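Local structure of class I SAM-dependent methyltransferase (Silicibacter pomeroyi DSS-3, 3CVO) at residues 28-32 with 49-53; 34-38 with 110-115; 131-135 with 160-164; 141-147 with 182-188. The protein is of unknown function but has the Rossmann-like fold of class I methyltransferases and so probably transfers methyl groups from S-adenosylmethionine. Where two conformers were deposited one is given. Numbering follows the deposited sequence.

Contact 1: 28-32 with 49-53; sequences YEEAE and LPGKH. With EDO (1,2-ethanediol), chain O.
This contact lies where strands 33-37 and 53-58 begin in a Rossmann-like methyltransferase fold. The end of helix 18-30 meets the loop leading into strand 53-58. Tyr-28 to Glu-30 are helical. Ala-31 (phi/psi -79/151) breaks the helix and turns the chain toward strand 33-37. Leu-49 opens the second segment and points at the helix. With chi1 m and chi2 t, Leu-49 CD1 lies 3.8 Å from Tyr-28 CB and 3.9 Å from Glu-29 CG. Two residues on, Gly-51 has positive phi (71/27), which favours glycine, and Gly-51 O is 3.9 Å from Glu-32 CG. Lys-52 runs its side chain (m, m, t, t) back to the helix end. Lys-52 NZ donates to Glu-29 O at 2.8 Å and Ala-31 O at 2.8 Å, and weakly to Tyr-28 O at 3.0 Å, gathering carbonyls of the last turn and the residue just after. Glu-32 and Lys-52 CA atoms are 5.0 Å apart, and Lys-52 CA makes a CH...O contact of 3.3 Å with Glu-32 O. His-53 N donates to the same Glu-32 O at 2.9 Å, beginning the strands' parallel pairing. With chi1 t, the ring leads away, and His-53 NE2 donates to 1,2-ethanediol O1 at 2.8 Å.

Contact 2: 34-38 with 110-115; sequences ILEYG and YPLAVW
Tyr-37 reaches from its strand across the segment 110-115, its ring lying against Tyr-110 and its hydroxyl between Pro-111 and Trp-115. Residues 34-37 are extended, and the segment 110-115 starts helical and has 3-10 geometry at 114-115. Trp-115 N donates to Leu-112 O at 3.2 Å. The nearest CA pairs are Tyr-37 with Pro-111 at 7.9 Å and Leu-35 with Val-114 at 8.9 Å, so side chains fill the gap. Tyr-37 has chi1 m and chi2 -86°. Tyr-37 OH donates to Pro-111 O at 2.6 Å and accepts from Trp-115 NE1 at 2.9 Å, so this hydroxyl is satisfied within the core. Tyr-37 CD1 packs on Tyr-110 CE1 at 3.9 Å. Tyr-110 (chi1 t) sends its own hydroxyl to the backbone N of Arg-131. Leu-35 (t, p) points the same way as Tyr-37. Leu-35 CD1 meets Val-114 CG2 at 3.8 Å and Leu-35 CD2 meets Trp-115 CZ2 at 3.6 Å. Trp-115 takes chi1 m and chi2 90°, which sets NE1 at the Tyr-37 hydroxyl. Gly-38 ends the segment at phi/psi 99/135, angles that call for glycine. On the other side of the strand, Glu-36 hydrogen-bonds Tyr-28, Ser-42, Thr-43 and Ser-56. The helix 109-112 region covers the Leu-35 and Tyr-37 face. A first strand ending in a glycine-containing loop, in the parallel part of the sheet, is consistent with the cofactor-binding region of class I methyltransferases.

Contact 3: 131-135 with 160-164; sequences RFRVG and WQHQV
Val-134 carries most of this contact. It takes chi1 t and points straight at the segment 160-164, which covers 114 Å² of it. Val-134 CG2 lies 3.9 Å from Trp-160 CD1, 3.8 Å from Gln-161 CG and 3.9 Å from Val-164 CG2. Val-134 CG1 lies 3.9 Å from Gln-163 CG. The closest CA atoms are those of Val-134 and Gln-161, 6.1 Å apart. Trp-160 holds an unusual chi1 of 131°, between wells, with chi2 -86°. This brings Trp-160 NE1 to a water at 3.0 Å, which also accepts from Val-134 N at 3.1 Å. That N is in the first turn of helix 133-143, whose N-cap residue is Phe-132 (phi/psi 45/47). The helix connects strands 125-128 and 148-152 of the Rossmann-like sheet, and the segment 160-164 lies in the loop beyond the second of these. Gln-163 (chi1 p, chi2 t) folds back so that Gln-163 NE2 donates to Trp-160 O at 2.7 Å. Residues 162-163 are 3-10. Arg-133 (m, t, t) starts toward the loop, but its extended chain carries the guanidinium away to a salt bridge with Asp-154. Thr-198 of helix 192-199 touches Val-134, Trp-160 and Gln-163.

Contact 4: 141-147 with 182-188; sequences AFSITRP and VEPQPIP
Phe-142 and Ile-187 form the apolar centre. Phe-142 (chi1 m, chi2 -47°) offers one ring face to Ile-187 CG1, which lies 3.9 Å from the ring centroid in a CH-pi contact, 24° off the normal. Pro-188 CD is 4.2 Å from Phe-142 CE1. A second apolar group lies along the chain. Val-182 CG1 touches Ala-141 CB at 3.9 Å and Ile-144 CD1 at 3.7 Å. Pro-184 CG is 4.0 Å from Ile-144 CG1. Residues 141-143 are the last helical turn, and Ile-144 (phi/psi -68/153) leaves it. Segment 182-188 is extended throughout. Nearest CA pairs are Phe-142 with Gln-185 (5.1 Å), Ile-144 with Pro-184 (5.5 Å) and Pro-147 with Glu-183 (4.4 Å), so the chains run antiparallel. Toward the polar edge, Gln-185 N donates to Ala-141 O at 3.1 Å, tying the extended chain to a carbonyl of the last helical turn. One water donates to Phe-142 O and Gln-185 O, both at 2.6 Å. Pro-147 CA makes a CH...O contact of 3.0 Å with Val-182 O. Arg-146 points away and pairs with Asp-124. In the Rossmann-like fold, the connection from helix 133-143 to strand 148-152 thus meets the chain leaving strand 177-182. Val-182 ends strand 177-182, which pairs antiparallel with strand 148-152. Helix 165-168 packs on Ala-141 and Val-182, helix 192-199 packs on Phe-142 and Ile-187, and Ile-187 meets Ile-187 of the second subunit.

In the fold
All four contacts belong to one Rossmann-like domain. Contacts 1 and 2 touch through Tyr-28, which hydrogen-bonds Glu-36, and through the pairing of strands 33-37 and 53-58. Contact 2 is the most central, about 6 Å from the chain centre. It touches contact 3 through Tyr-110 and contact 4 through Trp-115. Contacts 3 and 4 do not touch but use opposite ends of helix 133-143, with centres about 16 Å apart. Along the chain, contacts 1 and 2 interlace, and so do contacts 3 and 4. The first pair closes before the second opens. Contacts 2 and 4 both touch the second subunit.

Contact 1: 28-32 with 49-53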
loop_
_atom_site.group_PDB
_atom_site.type_symbol
_atom_site.label_atom_id
_atom_site.label_comp_id
_atom_site.label_asym_id
_atom_site.label_seq_id
_atom_site.Cartn_x
_atom_site.Cartn_y
_atom_site.Cartn_z
ATOM N N TYR A 28 -16.011 -11.942 22.833
ATOM C CA TYR A 28 -16.165 -13.184 22.067
ATOM C C TYR A 28 -17.551 -13.800 22.294
ATOM O O TYR A 28 -18.141 -14.416 21.401
ATOM C CB TYR A 28 -15.070 -14.205 22.436
ATOM C CG TYR A 28 -13.738 -13.966 21.737
ATOM C CD1 TYR A 28 -13.435 -12.746 21.142
ATOM C CD2 TYR A 28 -12.801 -14.978 21.633
ATOM C CE1 TYR A 28 -12.234 -12.556 20.471
ATOM C CE2 TYR A 28 -11.596 -14.796 20.969
ATOM C CZ TYR A 28 -11.302 -13.584 20.392
ATOM O OH TYR A 28 -10.068 -13.377 19.705
ATOM N N GLU A 29 -18.065 -13.603 23.503
ATOM C CA GLU A 29 -19.385 -14.128 23.874
ATOM C C GLU A 29 -20.422 -13.402 23.064
ATOM O O GLU A 29 -21.364 -14.002 22.560
ATOM C CB GLU A 29 -19.654 -14.016 25.381
ATOM C CG GLU A 29 -18.871 -15.077 26.119
ATOM C CD GLU A 29 -19.037 -15.080 27.634
ATOM O OE1 GLU A 29 -19.516 -14.076 28.216
ATOM O OE2 GLU A 29 -18.648 -16.103 28.245
ATOM N N GLU A 30 -20.190 -12.110 22.892
ATOM C CA GLU A 30 -21.134 -11.211 22.222
ATOM C C GLU A 30 -21.078 -11.340 20.691
ATOM O O GLU A 30 -22.050 -11.093 20.018
ATOM C CB GLU A 30 -20.912 -9.733 22.622
ATOM C CG GLU A 30 -21.477 -9.330 23.980
ATOM N N ALA A 31 -19.922 -11.689 20.155
ATOM C CA ALA A 31 -19.703 -11.849 18.698
ATOM C C ALA A 31 -20.225 -13.170 18.159
ATOM O O ALA A 31 -20.255 -14.174 18.864
ATOM C CB ALA A 31 -18.186 -11.793 18.403
ATOM N N GLU A 32 -20.614 -13.175 16.887
ATOM C CA GLU A 32 -20.845 -14.442 16.179
ATOM C C GLU A 32 -19.632 -14.807 15.346
ATOM O O GLU A 32 -19.207 -15.966 15.299
ATOM C CB GLU A 32 -22.034 -14.395 15.240
ATOM C CG GLU A 32 -22.095 -15.654 14.379
ATOM C CD GLU A 32 -23.119 -15.610 13.253
ATOM O OE1 GLU A 32 -23.316 -14.528 12.641
ATOM O OE2 GLU A 32 -23.715 -16.684 12.980
ATOM N N LEU A 49 -16.735 -21.705 22.924
ATOM C CA LEU A 49 -18.039 -21.068 22.887
ATOM C C LEU A 49 -18.863 -21.603 21.711
ATOM O O LEU A 49 -18.349 -21.815 20.596
ATOM C CB LEU A 49 -17.912 -19.548 22.805
ATOM C CG LEU A 49 -17.217 -18.831 23.974
ATOM C CD1 LEU A 49 -16.903 -17.360 23.620
ATOM C CD2 LEU A 49 -18.043 -18.920 25.219
ATOM N N PRO A 50 -20.156 -21.858 21.949
ATOM C CA PRO A 50 -20.948 -22.375 20.839
ATOM C C PRO A 50 -21.369 -21.318 19.850
ATOM O O PRO A 50 -21.462 -20.149 20.169
ATOM C CB PRO A 50 -22.163 -22.982 21.520
ATOM C CG PRO A 50 -22.294 -22.203 22.807
ATOM C CD PRO A 50 -20.880 -21.907 23.229
ATOM N N GLY A 51 -21.587 -21.772 18.634
ATOM C CA GLY A 51 -22.188 -20.963 17.581
ATOM C C GLY A 51 -21.302 -19.861 17.029
ATOM O O GLY A 51 -21.792 -18.868 16.525
ATOM N N LYS A 52 -19.994 -20.051 17.090
ATOM C CA LYS A 52 -19.034 -19.064 16.549
ATOM C C LYS A 52 -18.375 -19.462 15.234
ATOM O O LYS A 52 -18.175 -20.630 14.937
ATOM C CB LYS A 52 -17.903 -18.803 17.529
ATOM C CG LYS A 52 -18.289 -18.522 18.960
ATOM C CD LYS A 52 -19.197 -17.323 19.135
ATOM C CE LYS A 52 -19.431 -17.073 20.599
ATOM N NZ LYS A 52 -20.534 -16.112 20.852
ATOM N N HIS A 53 -18.024 -18.450 14.443
ATOM C CA HIS A 53 -17.219 -18.662 13.274
ATOM C C HIS A 53 -15.908 -17.914 13.501
ATOM O O HIS A 53 -15.927 -16.706 13.654
ATOM C CB HIS A 53 -17.910 -18.128 12.025
ATOM C CG HIS A 53 -17.114 -18.314 10.774
ATOM N ND1 HIS A 53 -17.324 -19.366 9.906
ATOM C CD2 HIS A 53 -16.078 -17.602 10.259
ATOM C CE1 HIS A 53 -16.464 -19.284 8.905
ATOM N NE2 HIS A 53 -15.704 -18.218 9.092
HETATM C C1 EDO O . -13.625 -18.206 5.877
HETATM O O1 EDO O . -14.408 -17.407 6.793
HETATM C C2 EDO O . -12.220 -18.458 6.437
HETATM O O2 EDO O . -12.307 -18.866 7.817
#

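Contact 2: 34-38 with 110-115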
loop_
_atom_site.group_PDB
_atom_site.type_symbol
_atom_site.label_atom_id
_atom_site.label_comp_id
_atom_site.label_asym_id
_atom_site.label_seq_id
_atom_site.Cartn_x
_atom_site.Cartn_y
_atom_site.Cartn_z
ATOM N N ILE A 34 -15.664 -14.062 14.556
ATOM C CA ILE A 34 -14.448 -13.608 15.217
ATOM C C ILE A 34 -13.280 -13.751 14.261
ATOM O O ILE A 34 -13.090 -14.782 13.688
ATOM C CB ILE A 34 -14.124 -14.465 16.514
ATOM C CG1 ILE A 34 -15.206 -14.288 17.585
ATOM C CG2 ILE A 34 -12.712 -14.091 17.079
ATOM C CD1 ILE A 34 -15.359 -15.487 18.596
ATOM N N LEU A 35 -12.521 -12.678 14.107
ATOM C CA LEU A 35 -11.297 -12.718 13.323
ATOM C C LEU A 35 -10.147 -12.394 14.247
ATOM O O LEU A 35 -10.192 -11.397 14.957
ATOM C CB LEU A 35 -11.362 -11.684 12.155
ATOM C CG LEU A 35 -10.016 -11.299 11.509
ATOM C CD1 LEU A 35 -9.386 -12.590 10.911
ATOM C CD2 LEU A 35 -10.141 -10.170 10.461
ATOM N N GLU A 36 -9.138 -13.257 14.246
ATOM C CA GLU A 36 -7.940 -13.031 15.018
ATOM C C GLU A 36 -6.727 -12.927 14.151
ATOM O O GLU A 36 -6.554 -13.625 13.139
ATOM C CB GLU A 36 -7.705 -14.169 16.034
ATOM C CG GLU A 36 -8.820 -14.564 16.919
ATOM C CD GLU A 36 -8.378 -15.632 17.901
ATOM O OE1 GLU A 36 -7.778 -16.642 17.435
ATOM O OE2 GLU A 36 -8.598 -15.456 19.141
ATOM N N TYR A 37 -5.873 -12.002 14.539
ATOM C CA TYR A 37 -4.510 -12.017 14.014
ATOM C C TYR A 37 -3.600 -12.485 15.139
ATOM O O TYR A 37 -3.516 -11.836 16.170
ATOM C CB TYR A 37 -4.122 -10.626 13.578
ATOM C CG TYR A 37 -4.866 -10.047 12.395
ATOM C CD1 TYR A 37 -4.463 -10.302 11.111
ATOM C CD2 TYR A 37 -5.951 -9.193 12.587
ATOM C CE1 TYR A 37 -5.106 -9.711 10.007
ATOM C CE2 TYR A 37 -6.599 -8.587 11.514
ATOM C CZ TYR A 37 -6.167 -8.855 10.216
ATOM O OH TYR A 37 -6.710 -8.247 9.107
ATOM N N GLY A 38 -2.957 -13.625 14.948
ATOM C CA GLY A 38 -2.298 -14.324 16.037
ATOM C C GLY A 38 -3.201 -15.430 16.513
ATOM O O GLY A 38 -4.407 -15.257 16.589
ATOM N N TYR A 110 -0.501 -10.598 5.139
ATOM C CA TYR A 110 -0.796 -10.916 6.554
ATOM C C TYR A 110 -1.965 -10.055 7.055
ATOM O O TYR A 110 -3.015 -10.601 7.444
ATOM C CB TYR A 110 0.427 -10.823 7.426
ATOM C CG TYR A 110 0.232 -11.226 8.842
ATOM C CD1 TYR A 110 -0.375 -10.343 9.749
ATOM C CD2 TYR A 110 0.618 -12.457 9.298
ATOM C CE1 TYR A 110 -0.571 -10.704 11.045
ATOM C CE2 TYR A 110 0.463 -12.797 10.601
ATOM C CZ TYR A 110 -0.137 -11.923 11.487
ATOM O OH TYR A 110 -0.293 -12.273 12.812
ATOM N N PRO A 111 -1.825 -8.712 6.995
ATOM C CA PRO A 111 -2.983 -7.924 7.392
ATOM C C PRO A 111 -4.177 -8.044 6.452
ATOM O O PRO A 111 -5.339 -7.981 6.904
ATOM C CB PRO A 111 -2.429 -6.473 7.432
ATOM C CG PRO A 111 -1.236 -6.467 6.645
ATOM C CD PRO A 111 -0.627 -7.874 6.762
ATOM N N LEU A 112 -3.914 -8.170 5.134
ATOM C CA LEU A 112 -4.964 -7.931 4.143
ATOM C C LEU A 112 -5.669 -9.154 3.524
ATOM O O LEU A 112 -6.806 -9.041 3.106
ATOM C CB LEU A 112 -4.430 -7.061 2.992
ATOM C CG LEU A 112 -4.183 -5.590 3.353
ATOM C CD1 LEU A 112 -3.260 -4.863 2.318
ATOM C CD2 LEU A 112 -5.526 -4.846 3.542
ATOM N N ALA A 113 -4.993 -10.277 3.375
ATOM C CA ALA A 113 -5.529 -11.370 2.548
ATOM C C ALA A 113 -6.863 -11.922 3.073
ATOM O O ALA A 113 -7.751 -12.313 2.298
ATOM C CB ALA A 113 -4.480 -12.538 2.394
ATOM N N VAL A 114 -6.968 -12.008 4.394
ATOM C CA VAL A 114 -8.152 -12.620 5.040
ATOM C C VAL A 114 -9.420 -11.876 4.659
ATOM O O VAL A 114 -10.498 -12.473 4.549
ATOM C CB VAL A 114 -7.977 -12.735 6.602
ATOM C CG1 VAL A 114 -7.823 -11.353 7.266
ATOM C CG2 VAL A 114 -9.104 -13.594 7.233
ATOM N N TRP A 115 -9.288 -10.587 4.378
ATOM C CA TRP A 115 -10.458 -9.773 3.970
ATOM C C TRP A 115 -11.005 -10.158 2.577
ATOM O O TRP A 115 -12.104 -9.781 2.199
ATOM C CB TRP A 115 -10.159 -8.263 4.092
ATOM C CG TRP A 115 -9.951 -7.908 5.510
ATOM C CD1 TRP A 115 -8.772 -7.915 6.193
ATOM C CD2 TRP A 115 -10.969 -7.577 6.452
ATOM N NE1 TRP A 115 -8.996 -7.539 7.494
ATOM C CE2 TRP A 115 -10.341 -7.371 7.684
ATOM C CE3 TRP A 115 -12.364 -7.461 6.371
ATOM C CZ2 TRP A 115 -11.045 -7.053 8.832
ATOM C CZ3 TRP A 115 -13.062 -7.101 7.514
ATOM C CH2 TRP A 115 -12.406 -6.905 8.722
#

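Contact 3: 131-135 with 160-164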
loop_
_atom_site.group_PDB
_atom_site.type_symbol
_atom_site.label_atom_id
_atom_site.label_comp_id
_atom_site.label_asym_id
_atom_site.label_seq_id
_atom_site.Cartn_x
_atom_site.Cartn_y
_atom_site.Cartn_z
ATOM N N ARG A 131 1.426 -10.253 14.298
ATOM C CA ARG A 131 2.434 -9.409 13.662
ATOM C C ARG A 131 1.743 -8.259 12.921
ATOM O O ARG A 131 0.537 -8.236 12.789
ATOM C CB ARG A 131 3.265 -10.209 12.676
ATOM C CG ARG A 131 4.062 -11.376 13.308
ATOM C CD ARG A 131 5.234 -10.863 14.117
ATOM N NE ARG A 131 4.851 -10.704 15.505
ATOM C CZ ARG A 131 5.153 -9.656 16.247
ATOM N NH1 ARG A 131 5.822 -8.643 15.725
ATOM N NH2 ARG A 131 4.767 -9.617 17.512
ATOM N N PHE A 132 2.532 -7.336 12.428
ATOM C CA PHE A 132 2.018 -6.169 11.708
ATOM C C PHE A 132 0.840 -5.550 12.416
ATOM O O PHE A 132 -0.156 -5.216 11.750
ATOM C CB PHE A 132 1.559 -6.501 10.302
ATOM C CG PHE A 132 2.579 -7.228 9.488
ATOM C CD1 PHE A 132 3.527 -6.535 8.761
ATOM C CD2 PHE A 132 2.598 -8.602 9.465
ATOM C CE1 PHE A 132 4.512 -7.217 8.008
ATOM C CE2 PHE A 132 3.572 -9.301 8.711
ATOM C CZ PHE A 132 4.527 -8.579 7.975
ATOM N N ARG A 133 0.948 -5.344 13.721
ATOM C CA ARG A 133 -0.260 -4.983 14.521
ATOM C C ARG A 133 -0.948 -3.703 14.024
ATOM O O ARG A 133 -2.171 -3.639 13.856
ATOM C CB ARG A 133 0.045 -4.873 16.003
ATOM C CG ARG A 133 0.370 -6.222 16.590
ATOM C CD ARG A 133 0.317 -6.287 18.086
ATOM N NE ARG A 133 0.692 -7.626 18.479
ATOM C CZ ARG A 133 0.640 -8.127 19.708
ATOM N NH1 ARG A 133 0.191 -7.425 20.747
ATOM N NH2 ARG A 133 1.039 -9.370 19.873
ATOM N N VAL A 134 -0.162 -2.653 13.834
ATOM C CA VAL A 134 -0.735 -1.408 13.270
ATOM C C VAL A 134 -1.393 -1.640 11.908
ATOM O O VAL A 134 -2.516 -1.191 11.657
ATOM C CB VAL A 134 0.265 -0.221 13.264
ATOM C CG1 VAL A 134 -0.374 1.001 12.516
ATOM C CG2 VAL A 134 0.639 0.122 14.693
ATOM N N GLY A 135 -0.742 -2.426 11.075
ATOM C CA GLY A 135 -1.231 -2.731 9.741
ATOM C C GLY A 135 -2.568 -3.467 9.770
ATOM O O GLY A 135 -3.445 -3.203 8.974
ATOM N N TRP A 160 4.379 4.096 18.312
ATOM C CA TRP A 160 4.261 4.036 16.833
ATOM C C TRP A 160 2.852 3.548 16.598
ATOM O O TRP A 160 2.270 3.665 15.508
ATOM C CB TRP A 160 5.336 3.101 16.213
ATOM C CG TRP A 160 4.876 2.036 15.200
ATOM C CD1 TRP A 160 4.406 0.776 15.490
ATOM C CD2 TRP A 160 4.894 2.125 13.751
ATOM N NE1 TRP A 160 4.120 0.087 14.322
ATOM C CE2 TRP A 160 4.404 0.890 13.244
ATOM C CE3 TRP A 160 5.266 3.122 12.839
ATOM C CZ2 TRP A 160 4.283 0.632 11.866
ATOM C CZ3 TRP A 160 5.143 2.853 11.459
ATOM C CH2 TRP A 160 4.665 1.621 10.997
ATOM N N GLN A 161 2.303 3.046 17.695
ATOM C CA GLN A 161 1.033 2.366 17.657
ATOM C C GLN A 161 -0.084 3.417 17.672
ATOM O O GLN A 161 -1.166 3.188 17.134
ATOM C CB GLN A 161 0.921 1.287 18.762
ATOM C CG GLN A 161 1.790 0.088 18.336
ATOM C CD GLN A 161 1.781 -1.107 19.269
ATOM O OE1 GLN A 161 1.358 -1.015 20.425
ATOM N NE2 GLN A 161 2.290 -2.253 18.766
ATOM N N HIS A 162 0.170 4.583 18.244
ATOM C CA HIS A 162 -0.963 5.417 18.586
ATOM C C HIS A 162 -1.543 6.188 17.373
ATOM O O HIS A 162 -2.558 6.864 17.503
ATOM C CB HIS A 162 -0.627 6.268 19.782
ATOM C CG HIS A 162 -0.534 5.472 21.050
ATOM N ND1 HIS A 162 0.616 4.808 21.434
ATOM C CD2 HIS A 162 -1.456 5.203 22.003
ATOM C CE1 HIS A 162 0.400 4.174 22.573
ATOM N NE2 HIS A 162 -0.847 4.401 22.941
ATOM N N GLN A 163 -0.900 5.965 16.206
ATOM C CA GLN A 163 -1.297 6.438 14.806
ATOM C C GLN A 163 -2.568 5.640 14.319
ATOM O O GLN A 163 -3.248 5.916 13.333
ATOM C CB GLN A 163 -0.135 6.217 13.801
ATOM C CG GLN A 163 -0.081 4.823 13.140
ATOM C CD GLN A 163 1.159 4.559 12.239
ATOM O OE1 GLN A 163 1.114 4.734 11.008
ATOM N NE2 GLN A 163 2.253 4.130 12.857
ATOM N N VAL A 164 -2.837 4.625 15.102
ATOM C CA VAL A 164 -4.055 3.808 15.046
ATOM C C VAL A 164 -5.292 4.696 15.325
ATOM O O VAL A 164 -6.349 4.529 14.732
ATOM C CB VAL A 164 -3.916 2.661 16.155
ATOM C CG1 VAL A 164 -5.157 1.875 16.349
ATOM C CG2 VAL A 164 -2.723 1.738 15.797
HETATM O O HOH W 1 2.880 -2.674 14.280
#

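Contact 4: 141-147 with 182-188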
loop_
_atom_site.group_PDB
_atom_site.type_symbol
_atom_site.label_atom_id
_atom_site.label_comp_id
_atom_site.label_asym_id
_atom_site.label_seq_id
_atom_site.Cartn_x
_atom_site.Cartn_y
_atom_site.Cartn_z
ATOM N N ALA A 141 -10.000 -1.252 9.672
ATOM C CA ALA A 141 -10.729 0.037 9.594
ATOM C C ALA A 141 -11.119 0.310 8.164
ATOM O O ALA A 141 -12.211 0.773 7.867
ATOM C CB ALA A 141 -9.887 1.218 10.131
ATOM N N PHE A 142 -10.202 0.006 7.258
ATOM C CA PHE A 142 -10.453 0.389 5.861
ATOM C C PHE A 142 -11.268 -0.673 5.113
ATOM O O PHE A 142 -11.832 -0.375 4.083
ATOM C CB PHE A 142 -9.150 0.634 5.119
ATOM C CG PHE A 142 -8.364 1.778 5.654
ATOM C CD1 PHE A 142 -8.966 2.971 5.921
ATOM C CD2 PHE A 142 -7.006 1.653 5.837
ATOM C CE1 PHE A 142 -8.251 4.011 6.415
ATOM C CE2 PHE A 142 -6.279 2.704 6.282
ATOM C CZ PHE A 142 -6.918 3.891 6.593
ATOM N N SER A 143 -11.377 -1.871 5.676
ATOM C CA SER A 143 -11.971 -3.029 4.943
ATOM C C SER A 143 -13.408 -3.382 5.358
ATOM O O SER A 143 -14.181 -4.007 4.616
ATOM C CB SER A 143 -11.097 -4.265 5.072
ATOM O OG SER A 143 -9.814 -4.108 4.480
ATOM N N ILE A 144 -13.734 -3.013 6.573
ATOM C CA ILE A 144 -15.055 -3.304 7.153
ATOM C C ILE A 144 -16.102 -2.485 6.412
ATOM O O ILE A 144 -15.786 -1.434 5.845
ATOM C CB ILE A 144 -15.140 -3.037 8.675
ATOM C CG1 ILE A 144 -14.783 -1.577 9.051
ATOM C CG2 ILE A 144 -14.272 -4.058 9.517
ATOM C CD1 ILE A 144 -15.046 -1.207 10.507
ATOM N N THR A 145 -17.326 -3.008 6.395
ATOM C CA THR A 145 -18.499 -2.331 5.824
ATOM C C THR A 145 -19.587 -2.027 6.821
ATOM O O THR A 145 -20.543 -1.337 6.500
ATOM C CB THR A 145 -19.069 -3.095 4.605
ATOM O OG1 THR A 145 -19.371 -4.455 4.977
ATOM C CG2 THR A 145 -18.029 -3.087 3.454
ATOM N N ARG A 146 -19.402 -2.499 8.043
ATOM C CA ARG A 146 -20.216 -2.110 9.211
ATOM C C ARG A 146 -19.306 -2.083 10.475
ATOM O O ARG A 146 -18.190 -2.620 10.451
ATOM C CB ARG A 146 -21.380 -3.094 9.364
ATOM C CG ARG A 146 -20.968 -4.517 9.636
ATOM C CD ARG A 146 -22.227 -5.395 9.856
ATOM N NE ARG A 146 -21.879 -6.817 9.944
ATOM C CZ ARG A 146 -21.388 -7.405 11.030
ATOM N NH1 ARG A 146 -21.180 -6.726 12.146
ATOM N NH2 ARG A 146 -21.107 -8.679 10.992
ATOM N N PRO A 147 -19.750 -1.425 11.555
ATOM C CA PRO A 147 -18.906 -1.277 12.736
ATOM C C PRO A 147 -18.530 -2.597 13.362
ATOM O O PRO A 147 -19.297 -3.562 13.335
ATOM C CB PRO A 147 -19.769 -0.476 13.702
ATOM C CG PRO A 147 -20.662 0.282 12.826
ATOM C CD PRO A 147 -20.984 -0.631 11.676
ATOM N N VAL A 182 -14.884 0.511 16.001
ATOM C CA VAL A 182 -14.400 0.891 14.662
ATOM C C VAL A 182 -15.524 1.010 13.661
ATOM O O VAL A 182 -16.377 0.131 13.531
ATOM C CB VAL A 182 -13.322 -0.122 14.150
ATOM C CG1 VAL A 182 -12.625 0.411 12.859
ATOM C CG2 VAL A 182 -12.302 -0.371 15.210
ATOM N N GLU A 183 -15.517 2.117 12.937
ATOM C CA GLU A 183 -16.519 2.378 11.934
ATOM C C GLU A 183 -15.851 2.409 10.582
ATOM O O GLU A 183 -14.656 2.741 10.476
ATOM C CB GLU A 183 -17.140 3.734 12.165
ATOM C CG GLU A 183 -17.547 4.002 13.582
ATOM C CD GLU A 183 -19.024 4.078 13.739
ATOM O OE1 GLU A 183 -19.710 4.192 12.704
ATOM O OE2 GLU A 183 -19.507 4.031 14.889
ATOM N N PRO A 184 -16.597 2.095 9.524
ATOM C CA PRO A 184 -15.854 2.007 8.241
ATOM C C PRO A 184 -15.264 3.355 7.824
ATOM O O PRO A 184 -15.939 4.368 7.963
ATOM C CB PRO A 184 -16.922 1.533 7.264
ATOM C CG PRO A 184 -17.881 0.747 8.152
ATOM C CD PRO A 184 -17.967 1.562 9.417
ATOM N N GLN A 185 -13.998 3.319 7.378
ATOM C CA GLN A 185 -13.204 4.515 6.983
ATOM C C GLN A 185 -12.770 4.455 5.507
ATOM O O GLN A 185 -12.255 3.426 5.068
ATOM C CB GLN A 185 -11.912 4.584 7.809
ATOM C CG GLN A 185 -12.121 4.682 9.299
ATOM C CD GLN A 185 -12.724 6.001 9.626
ATOM O OE1 GLN A 185 -12.345 6.997 9.015
ATOM N NE2 GLN A 185 -13.688 6.032 10.561
ATOM N N PRO A 186 -12.936 5.559 4.764
ATOM C CA PRO A 186 -12.314 5.649 3.430
ATOM C C PRO A 186 -10.804 5.774 3.586
ATOM O O PRO A 186 -10.334 6.215 4.624
ATOM C CB PRO A 186 -12.891 6.940 2.842
ATOM C CG PRO A 186 -13.720 7.535 3.869
ATOM C CD PRO A 186 -13.829 6.689 5.047
ATOM N N ILE A 187 -10.060 5.353 2.576
ATOM C CA ILE A 187 -8.600 5.476 2.633
ATOM C C ILE A 187 -8.186 6.857 2.099
ATOM O O ILE A 187 -8.390 7.129 0.923
ATOM C CB ILE A 187 -7.930 4.378 1.755
ATOM C CG1 ILE A 187 -8.257 2.963 2.265
ATOM C CG2 ILE A 187 -6.417 4.514 1.741
ATOM C CD1 ILE A 187 -7.989 1.876 1.214
ATOM N N PRO A 188 -7.580 7.733 2.931
ATOM C CA PRO A 188 -7.085 9.024 2.389
ATOM C C PRO A 188 -5.881 8.839 1.446
ATOM O O PRO A 188 -4.931 8.181 1.803
ATOM C CB PRO A 188 -6.674 9.792 3.660
ATOM C CG PRO A 188 -7.276 9.025 4.823
ATOM C CD PRO A 188 -7.297 7.600 4.371
HETATM O O HOH W 2 -12.049 1.976 2.897
#